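Local coordinates for protein TRAP-T family transporter, DctP (Periplasmic binding) subunit (Sulfitobacter sp. NAS-14.1, PDB 4PF8) that binds beta-D-galacturonate and, as the periplasmic solute-binding subunit of a TRAP transporter, probably delivers it to the membrane components for uptake, at residues I31-E34 against D35-V38; K60-A64 against G65-S69; T262-Q265 against R266-W269. All coordinates share one frame; numbering follows the deposited sequence.

Interaction 1 of 3, residues I31-E34 against D35-V38; sequences IHVE and DYPV. With GTR (beta-D-galactopyranuronic acid), chain D.
His32 and Tyr36 lie ring on ring in an offset stack, centroids 3.8 Å apart and planes 13° from parallel. Tyr36 CE2 sits over the middle of the imidazole, while His32 ND1 stands nearer the rim of the phenol ring. Ile31 CG2 lies against the opposite imidazole face, toward the rim. At the ring's edge, in its plane, His32 NE2 donates to O2 of beta-D-galactopyranuronic acid at 2.9 Å, and together these contacts are likely to limit rotation of the imidazole. A histidine suits this place because it offers a flat face to the tyrosine and an N-H to the sugar.

Tyr36 reaches the stack with CG anti to its backbone N (chi1 -163°), and Tyr36 CB rests 3.3 Å from Val33 O. A hydrogen bond from its hydroxyl to Ser211, also of the sugar pocket, steadies the phenol ring, which through the stack is likely to set the plane of His32. Val38 CG2 approaches the imidazole at His32 CD2, 4.0 Å away.

The turn leads from strand 26-29 into helix 37-52, with Tyr36 as N-cap residue and Pro37 in the first turn, where no backbone N-H is needed. Helix 209-214 packs against His32, Val33 and Tyr36, and helix 248-282 against Tyr36 and Pro37.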
loop_
_atom_site.group_PDB
_atom_site.type_symbol
_atom_site.label_atom_id
_atom_site.label_comp_id
_atom_site.label_asym_id
_atom_site.label_seq_id
_atom_site.Cartn_x
_atom_site.Cartn_y
_atom_site.Cartn_z
ATOM N N ILE A 31 4.882 -7.252 -5.396
ATOM C CA ILE A 31 4.017 -6.920 -6.513
ATOM C C ILE A 31 4.707 -6.053 -7.570
ATOM O O ILE A 31 4.271 -5.991 -8.711
ATOM C CB ILE A 31 2.740 -6.220 -6.003
ATOM C CG1 ILE A 31 1.582 -6.347 -6.990
ATOM C CG2 ILE A 31 3.013 -4.758 -5.654
ATOM C CD1 ILE A 31 0.250 -5.892 -6.370
ATOM N N HIS A 32 5.786 -5.378 -7.176
ATOM C CA HIS A 32 6.387 -4.349 -8.018
ATOM C C HIS A 32 7.432 -4.811 -8.995
ATOM O O HIS A 32 7.959 -5.919 -8.876
ATOM C CB HIS A 32 6.984 -3.299 -7.113
ATOM C CG HIS A 32 5.954 -2.508 -6.399
ATOM N ND1 HIS A 32 5.121 -1.627 -7.054
ATOM C CD2 HIS A 32 5.590 -2.490 -5.103
ATOM C CE1 HIS A 32 4.300 -1.078 -6.174
ATOM N NE2 HIS A 32 4.556 -1.598 -4.990
ATOM N N VAL A 33 7.720 -3.966 -9.987
ATOM C CA VAL A 33 8.825 -4.201 -10.896
ATOM C C VAL A 33 10.139 -4.274 -10.129
ATOM O O VAL A 33 10.227 -3.783 -9.013
ATOM C CB VAL A 33 8.895 -3.129 -11.991
ATOM C CG1 VAL A 33 7.591 -3.153 -12.808
ATOM C CG2 VAL A 33 9.161 -1.752 -11.381
ATOM N N GLU A 34 11.151 -4.910 -10.724
ATOM C CA GLU A 34 12.414 -5.113 -10.039
ATOM C C GLU A 34 13.055 -3.795 -9.617
ATOM O O GLU A 34 13.638 -3.710 -8.529
ATOM C CB GLU A 34 13.386 -5.908 -10.929
ATOM C CG GLU A 34 14.648 -6.332 -10.201
ATOM C CD GLU A 34 15.462 -7.374 -10.956
ATOM O OE1 GLU A 34 15.037 -7.802 -12.051
ATOM O OE2 GLU A 34 16.538 -7.754 -10.446
ATOM N N ASP A 35 13.006 -2.786 -10.484
ATOM C CA ASP A 35 13.634 -1.511 -10.148
ATOM C C ASP A 35 12.604 -0.591 -9.479
ATOM O O ASP A 35 11.943 0.227 -10.127
ATOM C CB ASP A 35 14.247 -0.837 -11.372
ATOM C CG ASP A 35 15.060 0.398 -10.994
ATOM O OD1 ASP A 35 15.264 0.633 -9.780
ATOM O OD2 ASP A 35 15.480 1.141 -11.903
ATOM N N TYR A 36 12.478 -0.741 -8.167
ATOM C CA TYR A 36 11.435 -0.061 -7.380
ATOM C C TYR A 36 11.913 -0.102 -5.915
ATOM O O TYR A 36 12.573 -1.050 -5.513
ATOM C CB TYR A 36 10.098 -0.792 -7.538
ATOM C CG TYR A 36 8.891 0.017 -7.120
ATOM C CD1 TYR A 36 8.344 0.954 -7.982
ATOM C CD2 TYR A 36 8.284 -0.177 -5.893
ATOM C CE1 TYR A 36 7.233 1.700 -7.615
ATOM C CE2 TYR A 36 7.169 0.573 -5.511
ATOM C CZ TYR A 36 6.648 1.512 -6.389
ATOM O OH TYR A 36 5.516 2.235 -6.017
ATOM N N PRO A 37 11.589 0.907 -5.097
ATOM C CA PRO A 37 12.165 0.968 -3.735
ATOM C C PRO A 37 11.847 -0.223 -2.827
ATOM O O PRO A 37 12.706 -0.710 -2.075
ATOM C CB PRO A 37 11.552 2.250 -3.155
ATOM C CG PRO A 37 11.366 3.110 -4.358
ATOM C CD PRO A 37 10.949 2.182 -5.477
ATOM N N VAL A 38 10.617 -0.704 -2.922
ATOM C CA VAL A 38 10.202 -1.887 -2.192
ATOM C C VAL A 38 11.098 -3.062 -2.568
ATOM O O VAL A 38 11.580 -3.783 -1.707
ATOM C CB VAL A 38 8.746 -2.247 -2.530
ATOM C CG1 VAL A 38 8.372 -3.592 -1.913
ATOM C CG2 VAL A 38 7.796 -1.135 -2.069
HETATM C C1 GTR D . 0.647 0.259 -4.647
HETATM C C2 GTR D . 1.066 -0.680 -3.565
HETATM C C3 GTR D . 0.855 -2.092 -4.080
HETATM C C4 GTR D . -0.605 -2.335 -4.438
HETATM C C5 GTR D . -0.968 -1.273 -5.471
HETATM C C6 GTR D . -2.446 -1.365 -5.832
HETATM O O1 GTR D . 0.765 1.643 -4.190
HETATM O O2 GTR D . 2.480 -0.457 -3.312
HETATM O O3 GTR D . 1.173 -2.980 -2.986
HETATM O O4 GTR D . -1.389 -2.157 -3.246
HETATM O O5 GTR D . -0.692 0.056 -4.982
HETATM O O6A GTR D . -3.003 -0.271 -6.118
HETATM O O6B GTR D . -2.969 -2.495 -5.959
#

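Interaction 2 of 3, residues K60-A64 against G65-S69; sequences KVFHA and GVLGS
A type I' beta turn from His63 to Val66, followed by an overlapping type I turn from Gly65 to Gly68, reverses the chain after strand 59-62, and Phe62, Val66 and Leu67 meet where it folds back. The first turn is closed by a weak hydrogen bond from Val66 N to His63 O, 3.4 Å long though fairly straight at 160°. Ala64 and Gly65 both have positive phi, as a type I' turn requires; glycine takes such angles readily, and at Gly65 a CB would clash with Ala64 O. The second turn is closed by Gly68 N donating to Gly65 O at 3.0 Å. Gly68 has backbone angles at which a CB would press on the preceding carbonyl.

A water bridges the mouth of the bend, donating to Phe62 O at 2.8 Å and accepting from Leu67 N at 3.1 Å.

Beside the water, the side chains meet in apolar contacts. Leu67 CD1 meets the ring obliquely, 3.7 Å from Phe62 CG, and Leu67 CG rests on Phe62 CB. With CG anti to its carbonyl carbon (chi1 -60°), Leu67 turns this branch back to the strand. Val66 CG1 comes to 3.8 Å from Phe62 CB. An alanine in place of Leu67 would leave CG and CD1 missing beside the phenyl ring, which would probably be freer to turn.

The strand end lies at the margin of the five-stranded sheet, pairing with strand 26-29, on which Phe62 and Leu67 also pack through Arg27 and Trp29. His63 turns to helix 37-52 and is hydrogen-bonded to Glu43, while Ser69 is the N-cap residue of helix 70-79.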
loop_
_atom_site.group_PDB
_atom_site.type_symbol
_atom_site.label_atom_id
_atom_site.label_comp_id
_atom_site.label_asym_id
_atom_site.label_seq_id
_atom_site.Cartn_x
_atom_site.Cartn_y
_atom_site.Cartn_z
ATOM N N LYS A 60 14.856 -15.906 -2.082
ATOM C CA LYS A 60 14.728 -15.152 -3.308
ATOM C C LYS A 60 13.456 -14.361 -3.246
ATOM O O LYS A 60 12.422 -14.866 -2.795
ATOM C CB LYS A 60 14.680 -16.092 -4.518
ATOM C CG LYS A 60 14.518 -15.345 -5.839
ATOM C CD LYS A 60 14.573 -16.281 -7.038
ATOM C CE LYS A 60 14.301 -15.519 -8.324
ATOM N NZ LYS A 60 13.906 -16.433 -9.444
ATOM N N VAL A 61 13.548 -13.112 -3.703
ATOM C CA VAL A 61 12.397 -12.250 -3.895
ATOM C C VAL A 61 11.874 -12.412 -5.319
ATOM O O VAL A 61 12.626 -12.355 -6.289
ATOM C CB VAL A 61 12.766 -10.775 -3.665
ATOM C CG1 VAL A 61 11.531 -9.884 -3.795
ATOM C CG2 VAL A 61 13.412 -10.608 -2.289
ATOM N N PHE A 62 10.579 -12.664 -5.423
ATOM C CA PHE A 62 9.920 -12.851 -6.707
ATOM C C PHE A 62 9.113 -11.616 -7.002
ATOM O O PHE A 62 8.120 -11.327 -6.324
ATOM C CB PHE A 62 9.028 -14.092 -6.666
ATOM C CG PHE A 62 9.812 -15.374 -6.578
ATOM C CD1 PHE A 62 10.262 -15.850 -5.353
ATOM C CD2 PHE A 62 10.136 -16.066 -7.713
ATOM C CE1 PHE A 62 10.994 -16.993 -5.265
ATOM C CE2 PHE A 62 10.874 -17.227 -7.640
ATOM C CZ PHE A 62 11.305 -17.697 -6.411
ATOM N N HIS A 63 9.569 -10.871 -8.003
ATOM C CA HIS A 63 9.007 -9.565 -8.323
ATOM C C HIS A 63 7.800 -9.658 -9.254
ATOM O O HIS A 63 7.457 -10.730 -9.763
ATOM C CB HIS A 63 10.100 -8.701 -8.977
ATOM C CG HIS A 63 11.312 -8.550 -8.133
ATOM N ND1 HIS A 63 11.274 -7.929 -6.906
ATOM C CD2 HIS A 63 12.593 -8.944 -8.310
ATOM C CE1 HIS A 63 12.475 -7.953 -6.354
ATOM N NE2 HIS A 63 13.293 -8.566 -7.186
ATOM N N ALA A 64 7.138 -8.523 -9.429
ATOM C CA ALA A 64 6.102 -8.353 -10.442
ATOM C C ALA A 64 4.878 -9.225 -10.201
ATOM O O ALA A 64 4.125 -9.526 -11.139
ATOM C CB ALA A 64 6.676 -8.601 -11.839
ATOM N N GLY A 65 4.650 -9.608 -8.947
ATOM C CA GLY A 65 3.442 -10.331 -8.574
ATOM C C GLY A 65 3.352 -11.718 -9.189
ATOM O O GLY A 65 2.255 -12.279 -9.292
ATOM N N VAL A 66 4.484 -12.289 -9.601
ATOM C CA VAL A 66 4.471 -13.557 -10.329
ATOM C C VAL A 66 3.944 -14.711 -9.457
ATOM O O VAL A 66 3.450 -15.727 -9.989
ATOM C CB VAL A 66 5.869 -13.869 -10.922
ATOM C CG1 VAL A 66 6.880 -14.206 -9.833
ATOM C CG2 VAL A 66 5.787 -14.982 -11.972
ATOM N N LEU A 67 4.028 -14.570 -8.132
ATOM C CA LEU A 67 3.556 -15.617 -7.232
ATOM C C LEU A 67 2.130 -15.393 -6.729
ATOM O O LEU A 67 1.626 -16.182 -5.934
ATOM C CB LEU A 67 4.496 -15.785 -6.036
ATOM C CG LEU A 67 5.927 -16.176 -6.375
ATOM C CD1 LEU A 67 6.650 -16.415 -5.060
ATOM C CD2 LEU A 67 5.977 -17.403 -7.278
ATOM N N GLY A 68 1.466 -14.360 -7.233
ATOM C CA GLY A 68 0.045 -14.181 -6.976
ATOM C C GLY A 68 -0.399 -12.734 -6.873
ATOM O O GLY A 68 0.412 -11.844 -6.678
ATOM N N SER A 69 -1.701 -12.519 -6.995
ATOM C CA SER A 69 -2.307 -11.257 -6.644
ATOM C C SER A 69 -2.139 -11.002 -5.155
ATOM O O SER A 69 -1.859 -11.907 -4.368
ATOM C CB SER A 69 -3.790 -11.258 -6.999
ATOM O OG SER A 69 -4.507 -12.064 -6.090
HETATM O O HOH W 1 5.460 -12.266 -6.640
#

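Interaction 3 of 3, residues T262-Q265 against R266-W269; sequences TDLQ and RKLW
The guanidinium of Arg266 has Thr262 CG2 over one face, the methyl standing 3.5 Å from Arg266 NE, while the two chains run alongside each other. With OG1 beside the backbone N of Thr262 (chi1 -60°), the methyl falls opposite that N and lies along the arginine, while OG1 can bond Gly258 O one turn earlier. Threonine thus serves both needs, a methyl for the flat cation and a hydroxyl for the helix. Arg266 extends straight from CG to NE, and its end is held by a salt bridge with Asp119, a hydrogen bond to Tyr140 O and a cation-pi contact with Tyr115.

Gln265 and Trp269 make a similar pair. The amide plane is 30° from that of the indole, and Gln265 NE2 approaches the ring obliquely, 3.9 Å from Trp269 CE3. A bend at chi2 (-93°) swings the amide to this position, where NE2 is hydrogen-bonded to Asp142 O; a glutamine can lie along the indole and still reach that backbone carbonyl.

Leu264 and Leu268 form an apolar pair, Leu264 CG 3.9 Å from Leu268 CD1, their branched ends suiting the face toward helix 37-52. Beneath these pairs runs the alpha-helical backbone pattern, with Leu268 N bound to Leu264 O at 2.9 Å and Trp269 N to Gln265 O at 2.8 Å.

The segment lies within the long helix 248-282, and its faces meet different neighbours. Thr262 and Gln265 pack on Tyr141 of strand 135-141, Leu264 and Leu268 rest on helix 37-52, and Trp269 reaches Tyr36 and Asn208 near the sugar pocket.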
loop_
_atom_site.group_PDB
_atom_site.type_symbol
_atom_site.label_atom_id
_atom_site.label_comp_id
_atom_site.label_asym_id
_atom_site.label_seq_id
_atom_site.Cartn_x
_atom_site.Cartn_y
_atom_site.Cartn_z
ATOM N N THR A 262 13.951 -1.382 6.156
ATOM C CA THR A 262 12.904 -0.354 6.220
ATOM C C THR A 262 13.538 1.031 6.155
ATOM O O THR A 262 13.054 1.922 5.441
ATOM C CB THR A 262 12.064 -0.504 7.500
ATOM O OG1 THR A 262 11.445 -1.792 7.516
ATOM C CG2 THR A 262 10.975 0.551 7.582
ATOM N N ASP A 263 14.637 1.216 6.864
ATOM C CA ASP A 263 15.369 2.481 6.791
ATOM C C ASP A 263 15.819 2.748 5.356
ATOM O O ASP A 263 15.689 3.875 4.843
ATOM C CB ASP A 263 16.588 2.475 7.705
ATOM C CG ASP A 263 16.228 2.558 9.167
ATOM O OD1 ASP A 263 15.096 2.980 9.486
ATOM O OD2 ASP A 263 17.101 2.224 10.001
ATOM N N LEU A 264 16.337 1.710 4.702
ATOM C CA LEU A 264 16.798 1.830 3.324
ATOM C C LEU A 264 15.627 2.144 2.397
ATOM O O LEU A 264 15.700 3.082 1.598
ATOM C CB LEU A 264 17.504 0.548 2.861
ATOM C CG LEU A 264 17.827 0.499 1.367
ATOM C CD1 LEU A 264 18.852 1.558 1.019
ATOM C CD2 LEU A 264 18.316 -0.872 0.967
ATOM N N GLN A 265 14.535 1.390 2.507
ATOM C CA GLN A 265 13.421 1.597 1.597
ATOM C C GLN A 265 12.877 3.003 1.711
ATOM O O GLN A 265 12.508 3.602 0.702
ATOM C CB GLN A 265 12.300 0.598 1.841
ATOM C CG GLN A 265 11.215 0.700 0.779
ATOM C CD GLN A 265 10.063 1.628 1.136
ATOM O OE1 GLN A 265 9.982 2.161 2.239
ATOM N NE2 GLN A 265 9.152 1.816 0.187
ATOM N N ARG A 266 12.784 3.512 2.932
ATOM C CA ARG A 266 12.215 4.846 3.134
ATOM C C ARG A 266 13.099 5.906 2.486
ATOM O O ARG A 266 12.591 6.896 1.913
ATOM C CB ARG A 266 12.012 5.121 4.621
ATOM C CG ARG A 266 10.878 4.308 5.219
ATOM C CD ARG A 266 10.795 4.535 6.710
ATOM N NE ARG A 266 9.669 3.833 7.315
ATOM C CZ ARG A 266 9.308 3.969 8.577
ATOM N NH1 ARG A 266 8.278 3.278 9.037
ATOM N NH2 ARG A 266 9.982 4.786 9.406
ATOM N N LYS A 267 14.411 5.700 2.542
ATOM C CA LYS A 267 15.347 6.635 1.924
ATOM C C LYS A 267 15.192 6.565 0.400
ATOM O O LYS A 267 15.106 7.597 -0.270
ATOM C CB LYS A 267 16.789 6.347 2.384
ATOM C CG LYS A 267 17.896 6.748 1.414
ATOM C CD LYS A 267 19.226 6.080 1.804
ATOM C CE LYS A 267 20.258 6.144 0.674
ATOM N NZ LYS A 267 20.362 4.845 -0.085
ATOM N N LEU A 268 15.088 5.356 -0.133
ATOM C CA LEU A 268 14.930 5.182 -1.568
ATOM C C LEU A 268 13.599 5.748 -2.023
ATOM O O LEU A 268 13.495 6.296 -3.130
ATOM C CB LEU A 268 15.007 3.712 -1.948
ATOM C CG LEU A 268 16.371 3.042 -1.735
ATOM C CD1 LEU A 268 16.310 1.568 -2.072
ATOM C CD2 LEU A 268 17.467 3.717 -2.541
ATOM N N TRP A 269 12.571 5.594 -1.197
ATOM C CA TRP A 269 11.234 6.092 -1.556
ATOM C C TRP A 269 11.234 7.599 -1.835
ATOM O O TRP A 269 10.715 8.038 -2.855
ATOM C CB TRP A 269 10.203 5.770 -0.471
ATOM C CG TRP A 269 8.865 6.211 -0.932
ATOM C CD1 TRP A 269 8.235 7.373 -0.618
ATOM C CD2 TRP A 269 8.041 5.541 -1.872
ATOM N NE1 TRP A 269 7.041 7.463 -1.303
ATOM C CE2 TRP A 269 6.889 6.331 -2.055
ATOM C CE3 TRP A 269 8.154 4.334 -2.554
ATOM C CZ2 TRP A 269 5.870 5.970 -2.922
ATOM C CZ3 TRP A 269 7.118 3.951 -3.383
ATOM C CH2 TRP A 269 6.006 4.779 -3.577
#

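How the interactions relate
From the N terminus, interaction 1 closes the short turn between strand 26-29 and helix 37-52, interaction 2 closes the bend between strand 59-62 and helix 70-79, and interaction 3 lies much later, within helix 248-282. The three are local and follow in series; none nests in or crosses another. Interactions 1 and 2 touch where Ala64 N probably donates to His32 O at 2.8 Å, joining the two loops beyond neighbouring strands. Interaction 1 also meets interaction 3 as Pro37 and Tyr36 pack on Leu268 and Trp269. Residues 31-38 thus touch both the bend that follows edge strand 59-62 and the long helix 248-282, while interactions 2 and 3 stay about 11 Å apart at their nearest atoms.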